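Local structure of putative ABC transporter, periplasmic binding protein, amino acid (Neisseria gonorrhoeae, 2YJP) at residues L103-E111 with L168-D176; F62-Y70 with H211-W219. The protein binds L-cysteine in a cleft between two lobes and probably delivers it to an ABC transporter as its solute receptor. The protein carries 1 engineered substitution. All coordinates share one frame; numbering follows the deposited sequence.

Interaction 1: L103-E111 with L168-D176; sequences LTEAANRVE and LVNKGTTAD. With ZN (zinc ion), chain G; CYS (cysteine), chain D.
Carboxylate oxygen OXT of the bound cysteine is gripped from both segments. Arg109 NH2 donates to it at 3.0 Å in a fairly straight bond (N-H...O 160°), with OXT in the guanidinium plane, and Thr174 N, at the start of helix 174-182, donates to OXT at 3.0 Å as well. The ligand's O takes a weak, bent bond from Arg109 NH1, which is also held by Ala123 O. A bend at chi3 (-68°) brings the guanidinium to the carboxylate, and its NE donates to a lone pair of Ala106 O at 3.0 Å, the oxygen lying 29° out of the guanidinium plane.

Direct packing is slight: the methyl of Ala106 points at the 170-173 turn, with CB 3.4 Å from Lys171 O and against CG2 of Thr173. Two waters do the polar bridging. One accepts from Ala106 N and donates to Asn170 OD1 (2.9 Å), while Asn170 ND2 is bound to Phe191 O; the other accepts from Ala107 N and donates to Lys171 O (2.7 Å). The type II turn, with Gly172 at positive phi, is braced by Gly172 N to Asp176 OD2 (2.9 Å) and Thr173 OG1 to Asn170 O (2.8 Å). Glu105 chelates zinc through both carboxylate oxygens, and the metal ties it to Asp192, beyond the two segments. Cysteine and water thus join these segments, consistent with the closed, ligand-bound form of such receptors.

Interaction 2: F62-Y70 with H211-W219; sequences FGDKPPFGY and HDNALLWAW. With CYS (cysteine), chain D.
Lys65 NZ and the ligand's amino nitrogen converge on one oxygen, Asp212 OD2. The cysteine N donates to OD2 at 2.7 Å; Lys65 NZ forms a salt bridge with OD2 at 2.8 Å, approaching from above, 39° out of the carboxylate plane. Lys65 NZ also lies 3.1 Å from the ligand SG and bonds Asn124 OD1. Its chain is fully extended, CG lying trans to the backbone N (chi1 -161°), which carries the ammonium from the short strand 64-65 to the ligand. Around the thiol group, Phe62 CZ approaches SG obliquely at 3.7 Å, and the His211 ring turns its edge to SG and the ligand CB.

The next shell fixes these groups. Asp212 N donates to His211 ND1 at 2.9 Å, only 7° out of the ring plane, and His211 NE2 is bound to Asn194 OD1; ND1 as acceptor suggests a neutral imidazole with its proton on NE2. Leu215 CD2 sits 3.3 Å above the centre of that ring, while both leucine methyls also pack against the Lys65 chain and CD1 meets Pro66 O. Further out, the edge of Phe68 meets Ala214 (CZ to CB 3.8 Å), and Pro67, after a cis peptide, touches Ala218 (CD to CB 3.7 Å). Phe68 and Gly69 form a classic beta bulge opposite Lys65, both donating to Lys65 O. Shared by two cationic groups, the Asp212 carboxylate is probably kept ionised, suiting it to recognise the ligand's ammonium group.

Interactions 1 and 2, with centres about 13 Å apart, meet at the cysteine pocket and divide the ligand between them: 103-111 with 168-176 serves its carboxylate, 62-70 with 211-219 its ammonium and thiol ends. They also touch directly. Arg109 NH1 packs on Phe62 CZ at 3.7 Å on one side of the cleft, and Thr174 OG1 lies 3.7 Å from Asp212 OD1 on the other. The latter pair follows from the fold, since strands 166-170 and 208-212 are parallel neighbours in one sheet; the first leads into Thr173 and Thr174, and the second ends in His211 and Asp212. Asn124, Thr126 and Arg131 supply further hydrogen bonds to the same ligand.

Interaction 1: L103-E111 with L168-D176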
ATOM      1  N   LEU A 103      -9.350  -9.219   1.348  1.00 20.98           N
ATOM      2  CA  LEU A 103      -9.347  -7.777   1.327  1.00 20.77           C
ATOM      3  C   LEU A 103      -9.118  -7.268   2.731  1.00 21.61           C
ATOM      4  O   LEU A 103      -9.809  -7.671   3.694  1.00 22.52           O
ATOM      5  CB  LEU A 103     -10.650  -7.210   0.732  1.00 21.47           C
ATOM      6  CG  LEU A 103     -10.963  -7.598  -0.715  1.00 22.43           C
ATOM      7  CD1 LEU A 103     -12.237  -6.832  -1.248  1.00 24.58           C
ATOM      8  CD2 LEU A 103      -9.797  -7.459  -1.672  1.00 18.35           C
ATOM      9  N   THR A 104      -8.143  -6.389   2.862  1.00 20.98           N
ATOM     10  CA  THR A 104      -7.734  -5.954   4.176  1.00 22.53           C
ATOM     11  C   THR A 104      -7.783  -4.438   4.285  1.00 22.26           C
ATOM     12  O   THR A 104      -7.109  -3.801   3.498  1.00 22.26           O
ATOM     13  CB  THR A 104      -6.252  -6.402   4.415  1.00 22.97           C
ATOM     14  OG1 THR A 104      -6.122  -7.796   4.131  1.00 23.52           O
ATOM     15  CG2 THR A 104      -5.845  -6.223   5.865  1.00 22.99           C
ATOM     16  N   GLU A 105      -8.532  -3.859   5.231  1.00 21.54           N
ATOM     17  CA  GLU A 105      -8.320  -2.419   5.634  1.00 22.17           C
ATOM     18  C   GLU A 105      -6.884  -2.119   6.107  1.00 21.31           C
ATOM     19  O   GLU A 105      -6.193  -3.012   6.664  1.00 20.98           O
ATOM     20  CB  GLU A 105      -9.240  -2.018   6.775  1.00 22.87           C
ATOM     21  CG  GLU A 105     -10.728  -2.312   6.478  1.00 29.25           C
ATOM     22  CD  GLU A 105     -11.694  -1.872   7.576  1.00 33.18           C
ATOM     23  OE1 GLU A 105     -11.265  -1.642   8.721  1.00 34.48           O
ATOM     24  OE2 GLU A 105     -12.913  -1.741   7.289  1.00 39.59           O
ATOM     25  N   ALA A 106      -6.445  -0.866   5.954  1.00 20.35           N
ATOM     26  CA  ALA A 106      -5.091  -0.481   6.421  1.00 19.40           C
ATOM     27  C   ALA A 106      -4.908  -0.865   7.864  1.00 20.08           C
ATOM     28  O   ALA A 106      -3.889  -1.472   8.184  1.00 20.43           O
ATOM     29  CB  ALA A 106      -4.806   1.017   6.241  1.00 18.86           C
ATOM     30  N   ALA A 107      -5.891  -0.536   8.709  1.00 19.99           N
ATOM     31  CA  ALA A 107      -5.798  -0.792  10.143  1.00 22.15           C
ATOM     32  C   ALA A 107      -5.788  -2.279  10.549  1.00 22.88           C
ATOM     33  O   ALA A 107      -5.499  -2.574  11.683  1.00 23.52           O
ATOM     34  CB  ALA A 107      -6.921  -0.049  10.917  1.00 21.87           C
ATOM     35  N   ASN A 108      -6.091  -3.198   9.637  1.00 23.14           N
ATOM     36  CA  ASN A 108      -6.248  -4.618  10.018  1.00 24.32           C
ATOM     37  C   ASN A 108      -5.063  -5.458   9.607  1.00 23.40           C
ATOM     38  O   ASN A 108      -5.012  -6.667   9.925  1.00 23.39           O
ATOM     39  CB  ASN A 108      -7.492  -5.246   9.350  1.00 24.66           C
ATOM     40  CG  ASN A 108      -8.785  -4.844  10.041  1.00 27.98           C
ATOM     41  OD1 ASN A 108      -8.759  -4.335  11.145  1.00 29.40           O
ATOM     42  ND2 ASN A 108      -9.901  -5.035   9.372  1.00 27.52           N
ATOM     43  N   ARG A 109      -4.128  -4.833   8.883  1.00 21.24           N
ATOM     44  CA  ARG A 109      -3.020  -5.580   8.294  1.00 20.24           C
ATOM     45  C   ARG A 109      -2.217  -6.362   9.327  1.00 20.60           C
ATOM     46  O   ARG A 109      -1.973  -7.524   9.110  1.00 19.67           O
ATOM     47  CB  ARG A 109      -2.104  -4.702   7.462  1.00 18.92           C
ATOM     48  CG  ARG A 109      -2.771  -4.230   6.160  1.00 19.70           C
ATOM     49  CD  ARG A 109      -1.859  -3.246   5.437  1.00 18.48           C
ATOM     50  NE  ARG A 109      -1.760  -2.010   6.206  1.00 18.44           N
ATOM     51  CZ  ARG A 109      -1.263  -0.895   5.709  1.00 16.92           C
ATOM     52  NH1 ARG A 109      -0.823  -0.911   4.474  1.00 16.17           N
ATOM     53  NH2 ARG A 109      -1.217   0.203   6.438  1.00 17.67           N
ATOM     54  N   VAL A 110      -1.841  -5.715  10.434  1.00 20.75           N
ATOM     55  CA  VAL A 110      -1.096  -6.336  11.487  1.00 21.84           C
ATOM     56  C   VAL A 110      -1.924  -7.473  12.127  1.00 24.08           C
ATOM     57  O   VAL A 110      -1.447  -8.602  12.185  1.00 24.46           O
ATOM     58  CB  VAL A 110      -0.650  -5.292  12.570  1.00 23.13           C
ATOM     59  CG1 VAL A 110      -0.156  -6.000  13.857  1.00 22.38           C
ATOM     60  CG2 VAL A 110       0.423  -4.357  12.006  1.00 21.39           C
ATOM     61  N   GLU A 111      -3.144  -7.173  12.576  1.00 24.51           N
ATOM     62  CA  GLU A 111      -4.022  -8.179  13.162  1.00 27.39           C
ATOM     63  C   GLU A 111      -4.263  -9.449  12.293  1.00 26.39           C
ATOM     64  O   GLU A 111      -4.360 -10.539  12.798  1.00 26.76           O
ATOM     65  CB  GLU A 111      -5.373  -7.532  13.565  1.00 28.35           C
ATOM     66  CG  GLU A 111      -6.397  -8.538  14.134  1.00 34.49           C
ATOM     67  CD  GLU A 111      -5.866  -9.318  15.362  1.00 44.58           C
ATOM     68  OE1 GLU A 111      -5.254  -8.736  16.276  1.00 47.16           O
ATOM     69  OE2 GLU A 111      -6.051 -10.540  15.456  1.00 48.55           O
ATOM     70  N   LEU A 168      -8.248  14.841   6.270  1.00 19.16           N
ATOM     71  CA  LEU A 168      -8.719  13.455   6.115  1.00 18.53           C
ATOM     72  C   LEU A 168      -7.555  12.450   5.996  1.00 18.41           C
ATOM     73  O   LEU A 168      -6.555  12.701   5.293  1.00 18.58           O
ATOM     74  CB  LEU A 168      -9.582  13.336   4.866  1.00 18.08           C
ATOM     75  CG  LEU A 168     -10.813  14.241   4.940  1.00 20.55           C
ATOM     76  CD1 LEU A 168     -11.538  14.390   3.621  1.00 20.47           C
ATOM     77  CD2 LEU A 168     -11.751  13.668   5.957  1.00 21.16           C
ATOM     78  N   VAL A 169      -7.659  11.336   6.713  1.00 17.77           N
ATOM     79  CA  VAL A 169      -6.715  10.273   6.523  1.00 16.28           C
ATOM     80  C   VAL A 169      -7.468   8.931   6.575  1.00 17.60           C
ATOM     81  O   VAL A 169      -8.520   8.805   7.273  1.00 17.85           O
ATOM     82  CB  VAL A 169      -5.597  10.235   7.644  1.00 17.18           C
ATOM     83  CG1 VAL A 169      -4.640  11.400   7.519  1.00 14.79           C
ATOM     84  CG2 VAL A 169      -6.209  10.125   9.094  1.00 13.97           C
ATOM     85  N   ASN A 170      -6.896   7.939   5.878  1.00 16.11           N
ATOM     86  CA  ASN A 170      -7.348   6.562   5.982  1.00 16.68           C
ATOM     87  C   ASN A 170      -6.799   6.044   7.311  1.00 17.83           C
ATOM     88  O   ASN A 170      -5.581   6.141   7.551  1.00 17.18           O
ATOM     89  CB  ASN A 170      -6.897   5.780   4.759  1.00 14.82           C
ATOM     90  CG  ASN A 170      -7.232   4.281   4.802  1.00 19.97           C
ATOM     91  OD1 ASN A 170      -6.528   3.515   4.367  1.00 19.00           O
ATOM     92  ND2 ASN A 170      -8.327   3.919   5.234  1.00 20.47           N
ATOM     93  N   LYS A 171      -7.696   5.591   8.199  1.00 17.77           N
ATOM     94  CA  LYS A 171      -7.280   5.104   9.473  1.00 19.19           C
ATOM     95  C   LYS A 171      -6.187   4.001   9.347  1.00 19.05           C
ATOM     96  O   LYS A 171      -6.332   3.075   8.538  1.00 18.60           O
ATOM     97  CB  LYS A 171      -8.512   4.615  10.302  1.00 20.80           C
ATOM     98  CG  LYS A 171      -8.126   4.023  11.670  1.00 25.16           C
ATOM     99  CD  LYS A 171      -9.340   3.821  12.634  1.00 31.93           C
ATOM    100  CE  LYS A 171      -8.981   2.847  13.778  1.00 37.77           C
ATOM    101  NZ  LYS A 171     -10.223   2.294  14.507  1.00 42.42           N
ATOM    102  N   GLY A 172      -5.143   4.110  10.172  1.00 18.60           N
ATOM    103  CA  GLY A 172      -4.140   3.057  10.352  1.00 19.22           C
ATOM    104  C   GLY A 172      -3.031   3.134   9.275  1.00 18.88           C
ATOM    105  O   GLY A 172      -2.297   2.189   9.090  1.00 18.37           O
ATOM    106  N   THR A 173      -2.996   4.238   8.511  1.00 16.73           N
ATOM    107  CA  THR A 173      -1.959   4.432   7.537  1.00 16.38           C
ATOM    108  C   THR A 173      -0.766   5.195   8.130  1.00 16.15           C
ATOM    109  O   THR A 173      -0.824   5.754   9.235  1.00 15.22           O
ATOM    110  CB  THR A 173      -2.466   5.203   6.271  1.00 16.52           C
ATOM    111  OG1 THR A 173      -3.010   6.477   6.631  1.00 14.40           O
ATOM    112  CG2 THR A 173      -3.504   4.374   5.474  1.00 16.40           C
ATOM    113  N   THR A 174       0.327   5.218   7.375  1.00 16.66           N
ATOM    114  CA  THR A 174       1.502   6.012   7.770  1.00 17.09           C
ATOM    115  C   THR A 174       1.132   7.488   7.774  1.00 17.00           C
ATOM    116  O   THR A 174       1.619   8.211   8.629  1.00 18.00           O
ATOM    117  CB  THR A 174       2.683   5.797   6.852  1.00 17.41           C
ATOM    118  OG1 THR A 174       2.199   5.816   5.509  1.00 16.51           O
ATOM    119  CG2 THR A 174       3.412   4.404   7.159  1.00 17.71           C
ATOM    120  N   ALA A 175       0.220   7.937   6.896  1.00 16.41           N
ATOM    121  CA  ALA A 175      -0.195   9.364   7.009  1.00 17.30           C
ATOM    122  C   ALA A 175      -0.883   9.668   8.338  1.00 18.39           C
ATOM    123  O   ALA A 175      -0.609  10.713   8.945  1.00 19.10           O
ATOM    124  CB  ALA A 175      -1.034   9.827   5.853  1.00 15.66           C
ATOM    125  N   ASP A 176      -1.790   8.766   8.756  1.00 18.50           N
ATOM    126  CA  ASP A 176      -2.444   8.840  10.071  1.00 18.97           C
ATOM    127  C   ASP A 176      -1.372   8.888  11.158  1.00 19.45           C
ATOM    128  O   ASP A 176      -1.403   9.767  12.018  1.00 20.39           O
ATOM    129  CB  ASP A 176      -3.334   7.581  10.227  1.00 19.25           C
ATOM    130  CG  ASP A 176      -4.077   7.519  11.540  1.00 20.99           C
ATOM    131  OD1 ASP A 176      -4.029   8.472  12.375  1.00 21.13           O
ATOM    132  OD2 ASP A 176      -4.718   6.464  11.736  1.00 21.92           O
TER
HETATM  133 ZN    ZN G1272     -13.648  -1.027   9.094  1.00 29.74          ZN
HETATM  134  N   CYS D 350       1.690   2.259   2.444  1.00 13.94           N
HETATM  135  CA  CYS D 350       1.046   3.047   3.520  1.00 16.00           C
HETATM  136  C   CYS D 350       0.954   2.208   4.795  1.00 15.80           C
HETATM  137  O   CYS D 350       1.459   1.044   4.808  1.00 14.71           O
HETATM  138  CB  CYS D 350      -0.358   3.493   3.135  1.00 17.11           C
HETATM  139  SG  CYS D 350      -1.474   2.156   2.675  1.00 19.99           S
HETATM  140  OXT CYS D 350       0.404   2.697   5.786  1.00 15.48           O
HETATM  141  O   HOH W   1      -7.653   0.827   4.291  1.00 19.77           O
HETATM  142  O   HOH W   2      -8.073   1.193   7.807  1.00 18.36           O

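Interaction 2: F62-Y70 with H211-W219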
ATOM      1  N   PHE A  62      -5.164  -4.846  -0.658  1.00 17.64           N
ATOM      2  CA  PHE A  62      -6.198  -3.815  -0.761  1.00 17.90           C
ATOM      3  C   PHE A  62      -7.275  -4.108  -1.794  1.00 18.84           C
ATOM      4  O   PHE A  62      -6.994  -4.667  -2.866  1.00 18.23           O
ATOM      5  CB  PHE A  62      -5.576  -2.449  -1.053  1.00 17.52           C
ATOM      6  CG  PHE A  62      -4.963  -1.829   0.145  1.00 16.73           C
ATOM      7  CD1 PHE A  62      -5.772  -1.455   1.228  1.00 18.50           C
ATOM      8  CD2 PHE A  62      -3.594  -1.618   0.217  1.00 15.87           C
ATOM      9  CE1 PHE A  62      -5.239  -0.892   2.356  1.00 19.04           C
ATOM     10  CE2 PHE A  62      -3.026  -1.033   1.374  1.00 16.17           C
ATOM     11  CZ  PHE A  62      -3.860  -0.692   2.449  1.00 17.54           C
ATOM     12  N   GLY A  63      -8.531  -3.742  -1.459  1.00 20.00           N
ATOM     13  CA  GLY A  63      -9.582  -3.744  -2.419  1.00 20.32           C
ATOM     14  C   GLY A  63      -9.825  -2.410  -3.101  1.00 21.49           C
ATOM     15  O   GLY A  63     -10.615  -2.343  -4.080  1.00 22.73           O
ATOM     16  N   ASP A  64      -9.232  -1.326  -2.600  1.00 20.00           N
ATOM     17  CA  ASP A  64      -9.639   0.007  -3.068  1.00 21.33           C
ATOM     18  C   ASP A  64      -8.454   0.967  -3.109  1.00 21.15           C
ATOM     19  O   ASP A  64      -8.572   2.141  -2.826  1.00 21.60           O
ATOM     20  CB  ASP A  64     -10.742   0.581  -2.181  1.00 22.24           C
ATOM     21  CG  ASP A  64     -10.297   0.753  -0.703  1.00 24.17           C
ATOM     22  OD1 ASP A  64      -9.203   0.257  -0.308  1.00 22.49           O
ATOM     23  OD2 ASP A  64     -11.075   1.391   0.067  1.00 27.31           O
ATOM     24  N   LYS A  65      -7.276   0.437  -3.428  1.00 19.47           N
ATOM     25  CA  LYS A  65      -6.109   1.271  -3.531  1.00 18.33           C
ATOM     26  C   LYS A  65      -5.472   1.146  -4.938  1.00 18.32           C
ATOM     27  O   LYS A  65      -4.270   0.838  -5.084  1.00 17.99           O
ATOM     28  CB  LYS A  65      -5.096   0.939  -2.414  1.00 17.30           C
ATOM     29  CG  LYS A  65      -4.089   2.067  -2.176  1.00 16.77           C
ATOM     30  CD  LYS A  65      -2.880   1.618  -1.303  1.00 17.20           C
ATOM     31  CE  LYS A  65      -1.947   2.755  -1.102  1.00 16.64           C
ATOM     32  NZ  LYS A  65      -0.713   2.498  -0.318  1.00 19.20           N
ATOM     33  N   PRO A  66      -6.264   1.404  -5.975  1.00 18.38           N
ATOM     34  CA  PRO A  66      -5.640   1.306  -7.285  1.00 19.28           C
ATOM     35  C   PRO A  66      -4.557   2.415  -7.389  1.00 20.70           C
ATOM     36  O   PRO A  66      -4.748   3.527  -6.897  1.00 21.49           O
ATOM     37  CB  PRO A  66      -6.792   1.595  -8.252  1.00 19.75           C
ATOM     38  CG  PRO A  66      -7.719   2.525  -7.473  1.00 19.86           C
ATOM     39  CD  PRO A  66      -7.557   2.114  -6.000  1.00 19.33           C
ATOM     40  N   PRO A  67      -3.441   2.133  -8.065  1.00 20.48           N
ATOM     41  CA  PRO A  67      -3.139   0.957  -8.858  1.00 20.06           C
ATOM     42  C   PRO A  67      -2.383  -0.146  -8.152  1.00 19.97           C
ATOM     43  O   PRO A  67      -1.799  -1.008  -8.846  1.00 21.55           O
ATOM     44  CB  PRO A  67      -2.213   1.517  -9.928  1.00 20.94           C
ATOM     45  CG  PRO A  67      -1.426   2.625  -9.152  1.00 20.53           C
ATOM     46  CD  PRO A  67      -2.450   3.217  -8.237  1.00 20.23           C
ATOM     47  N   PHE A  68      -2.371  -0.159  -6.822  1.00 18.00           N
ATOM     48  CA  PHE A  68      -1.593  -1.139  -6.069  1.00 17.48           C
ATOM     49  C   PHE A  68      -2.348  -2.432  -5.751  1.00 18.05           C
ATOM     50  O   PHE A  68      -1.794  -3.535  -5.871  1.00 17.13           O
ATOM     51  CB  PHE A  68      -1.035  -0.452  -4.809  1.00 16.55           C
ATOM     52  CG  PHE A  68      -0.240   0.779  -5.153  1.00 17.33           C
ATOM     53  CD1 PHE A  68       1.000   0.648  -5.741  1.00 16.77           C
ATOM     54  CD2 PHE A  68      -0.774   2.044  -5.010  1.00 18.92           C
ATOM     55  CE1 PHE A  68       1.759   1.740  -6.128  1.00 17.79           C
ATOM     56  CE2 PHE A  68      -0.050   3.168  -5.408  1.00 21.44           C
ATOM     57  CZ  PHE A  68       1.255   2.987  -5.993  1.00 20.98           C
ATOM     58  N   GLY A  69      -3.600  -2.268  -5.313  1.00 17.79           N
ATOM     59  CA  GLY A  69      -4.476  -3.380  -5.000  1.00 17.99           C
ATOM     60  C   GLY A  69      -5.892  -2.911  -5.089  1.00 18.51           C
ATOM     61  O   GLY A  69      -6.289  -1.967  -4.371  1.00 18.46           O
ATOM     62  N   TYR A  70      -6.650  -3.543  -5.979  1.00 19.59           N
ATOM     63  CA  TYR A  70      -8.076  -3.191  -6.176  1.00 20.93           C
ATOM     64  C   TYR A  70      -8.801  -4.344  -6.819  1.00 21.88           C
ATOM     65  O   TYR A  70      -8.228  -5.396  -7.059  1.00 22.14           O
ATOM     66  CB  TYR A  70      -8.234  -1.874  -6.986  1.00 20.78           C
ATOM     67  CG  TYR A  70      -7.754  -1.972  -8.438  1.00 21.62           C
ATOM     68  CD1 TYR A  70      -6.357  -1.957  -8.753  1.00 20.03           C
ATOM     69  CD2 TYR A  70      -8.671  -2.091  -9.486  1.00 22.41           C
ATOM     70  CE1 TYR A  70      -5.917  -2.019 -10.061  1.00 20.81           C
ATOM     71  CE2 TYR A  70      -8.235  -2.197 -10.831  1.00 25.12           C
ATOM     72  CZ  TYR A  70      -6.859  -2.176 -11.107  1.00 25.68           C
ATOM     73  OH  TYR A  70      -6.419  -2.307 -12.423  1.00 25.14           O
ATOM     74  N   HIS A 211      -1.879  11.018   2.369  1.00 14.22           N
ATOM     75  CA  HIS A 211      -1.684   9.581   2.038  1.00 14.14           C
ATOM     76  C   HIS A 211      -0.354   9.418   1.288  1.00 14.21           C
ATOM     77  O   HIS A 211       0.366  10.409   1.065  1.00 14.13           O
ATOM     78  CB  HIS A 211      -2.823   9.093   1.092  1.00 13.37           C
ATOM     79  CG  HIS A 211      -3.292   7.700   1.373  1.00 15.81           C
ATOM     80  ND1 HIS A 211      -2.424   6.642   1.545  1.00 13.35           N
ATOM     81  CD2 HIS A 211      -4.538   7.189   1.502  1.00 14.55           C
ATOM     82  CE1 HIS A 211      -3.114   5.539   1.768  1.00 15.85           C
ATOM     83  NE2 HIS A 211      -4.400   5.844   1.744  1.00 16.32           N
ATOM     84  N   ASP A 212      -0.057   8.181   0.859  1.00 14.41           N
ATOM     85  CA  ASP A 212       1.101   7.874   0.026  1.00 15.25           C
ATOM     86  C   ASP A 212       1.012   8.788  -1.187  1.00 15.13           C
ATOM     87  O   ASP A 212      -0.036   8.856  -1.818  1.00 15.29           O
ATOM     88  CB  ASP A 212       1.081   6.367  -0.435  1.00 14.19           C
ATOM     89  CG  ASP A 212       1.467   5.393   0.682  1.00 17.57           C
ATOM     90  OD1 ASP A 212       1.845   5.881   1.779  1.00 16.60           O
ATOM     91  OD2 ASP A 212       1.399   4.107   0.480  1.00 17.94           O
ATOM     92  N   ASN A 213       2.095   9.456  -1.570  1.00 15.90           N
ATOM     93  CA  ASN A 213       1.974  10.386  -2.717  1.00 15.82           C
ATOM     94  C   ASN A 213       1.628   9.709  -4.045  1.00 16.01           C
ATOM     95  O   ASN A 213       0.849  10.266  -4.849  1.00 15.84           O
ATOM     96  CB  ASN A 213       3.166  11.359  -2.869  1.00 16.38           C
ATOM     97  CG  ASN A 213       4.551  10.650  -3.007  1.00 19.99           C
ATOM     98  OD1 ASN A 213       4.670   9.451  -3.341  1.00 21.76           O
ATOM     99  ND2 ASN A 213       5.616  11.443  -2.771  1.00 18.76           N
ATOM    100  N   ALA A 214       2.189   8.523  -4.262  1.00 15.42           N
ATOM    101  CA  ALA A 214       1.900   7.763  -5.451  1.00 15.81           C
ATOM    102  C   ALA A 214       0.398   7.473  -5.550  1.00 15.64           C
ATOM    103  O   ALA A 214      -0.167   7.529  -6.607  1.00 16.73           O
ATOM    104  CB  ALA A 214       2.718   6.412  -5.433  1.00 15.11           C
ATOM    105  N   LEU A 215      -0.244   7.112  -4.456  1.00 15.96           N
ATOM    106  CA  LEU A 215      -1.679   6.970  -4.505  1.00 16.60           C
ATOM    107  C   LEU A 215      -2.302   8.311  -4.922  1.00 16.42           C
ATOM    108  O   LEU A 215      -3.166   8.360  -5.796  1.00 16.70           O
ATOM    109  CB  LEU A 215      -2.247   6.532  -3.140  1.00 15.76           C
ATOM    110  CG  LEU A 215      -3.770   6.456  -3.084  1.00 16.55           C
ATOM    111  CD1 LEU A 215      -4.311   5.439  -4.130  1.00 15.88           C
ATOM    112  CD2 LEU A 215      -4.207   6.081  -1.686  1.00 17.39           C
ATOM    113  N   LEU A 216      -1.872   9.396  -4.278  1.00 16.07           N
ATOM    114  CA  LEU A 216      -2.515  10.708  -4.518  1.00 16.47           C
ATOM    115  C   LEU A 216      -2.330  11.193  -5.962  1.00 17.39           C
ATOM    116  O   LEU A 216      -3.252  11.755  -6.554  1.00 17.93           O
ATOM    117  CB  LEU A 216      -1.962  11.756  -3.556  1.00 15.51           C
ATOM    118  CG  LEU A 216      -2.152  11.551  -2.044  1.00 15.87           C
ATOM    119  CD1 LEU A 216      -1.696  12.847  -1.310  1.00 13.58           C
ATOM    120  CD2 LEU A 216      -3.595  11.197  -1.702  1.00 13.15           C
ATOM    121  N   TRP A 217      -1.145  10.949  -6.544  1.00 17.74           N
ATOM    122  CA  TRP A 217      -0.956  11.260  -7.952  1.00 18.22           C
ATOM    123  C   TRP A 217      -1.947  10.448  -8.832  1.00 17.99           C
ATOM    124  O   TRP A 217      -2.487  10.983  -9.793  1.00 17.69           O
ATOM    125  CB  TRP A 217       0.482  11.020  -8.413  1.00 18.23           C
ATOM    126  CG  TRP A 217       1.538  11.886  -7.671  1.00 20.93           C
ATOM    127  CD1 TRP A 217       1.414  13.207  -7.272  1.00 21.50           C
ATOM    128  CD2 TRP A 217       2.887  11.502  -7.336  1.00 21.14           C
ATOM    129  NE1 TRP A 217       2.582  13.644  -6.685  1.00 21.23           N
ATOM    130  CE2 TRP A 217       3.496  12.623  -6.686  1.00 23.06           C
ATOM    131  CE3 TRP A 217       3.615  10.327  -7.472  1.00 21.59           C
ATOM    132  CZ2 TRP A 217       4.836  12.595  -6.196  1.00 21.70           C
ATOM    133  CZ3 TRP A 217       4.957  10.296  -6.975  1.00 24.14           C
ATOM    134  CH2 TRP A 217       5.542  11.426  -6.347  1.00 22.54           C
ATOM    135  N   ALA A 218      -2.183   9.191  -8.475  1.00 16.89           N
ATOM    136  CA  ALA A 218      -3.007   8.297  -9.332  1.00 17.24           C
ATOM    137  C   ALA A 218      -4.474   8.693  -9.218  1.00 17.33           C
ATOM    138  O   ALA A 218      -5.233   8.695 -10.220  1.00 17.63           O
ATOM    139  CB  ALA A 218      -2.831   6.827  -8.922  1.00 15.96           C
ATOM    140  N   TRP A 219      -4.864   9.042  -7.989  1.00 16.27           N
ATOM    141  CA  TRP A 219      -6.206   9.499  -7.749  1.00 15.97           C
ATOM    142  C   TRP A 219      -6.474  10.868  -8.431  1.00 17.01           C
ATOM    143  O   TRP A 219      -7.509  11.046  -9.054  1.00 18.09           O
ATOM    144  CB  TRP A 219      -6.481   9.544  -6.252  1.00 14.51           C
ATOM    145  CG  TRP A 219      -7.898   9.908  -5.950  1.00 16.15           C
ATOM    146  CD1 TRP A 219      -8.969   9.076  -5.966  1.00 17.02           C
ATOM    147  CD2 TRP A 219      -8.395  11.207  -5.628  1.00 13.66           C
ATOM    148  NE1 TRP A 219     -10.121   9.775  -5.625  1.00 18.43           N
ATOM    149  CE2 TRP A 219      -9.788  11.088  -5.416  1.00 16.52           C
ATOM    150  CE3 TRP A 219      -7.790  12.455  -5.433  1.00 15.24           C
ATOM    151  CZ2 TRP A 219     -10.610  12.201  -5.075  1.00 14.65           C
ATOM    152  CZ3 TRP A 219      -8.599  13.546  -5.033  1.00 14.35           C
ATOM    153  CH2 TRP A 219      -9.996  13.406  -4.894  1.00 14.16           C
TER
HETATM  154  N   CYS D 350       1.690   2.259   2.444  1.00 13.94           N
HETATM  155  CA  CYS D 350       1.046   3.047   3.520  1.00 16.00           C
HETATM  156  C   CYS D 350       0.954   2.208   4.795  1.00 15.80           C
HETATM  157  O   CYS D 350       1.459   1.044   4.808  1.00 14.71           O
HETATM  158  CB  CYS D 350      -0.358   3.493   3.135  1.00 17.11           C
HETATM  159  SG  CYS D 350      -1.474   2.156   2.675  1.00 19.99           S
HETATM  160  OXT CYS D 350       0.404   2.697   5.786  1.00 15.48           O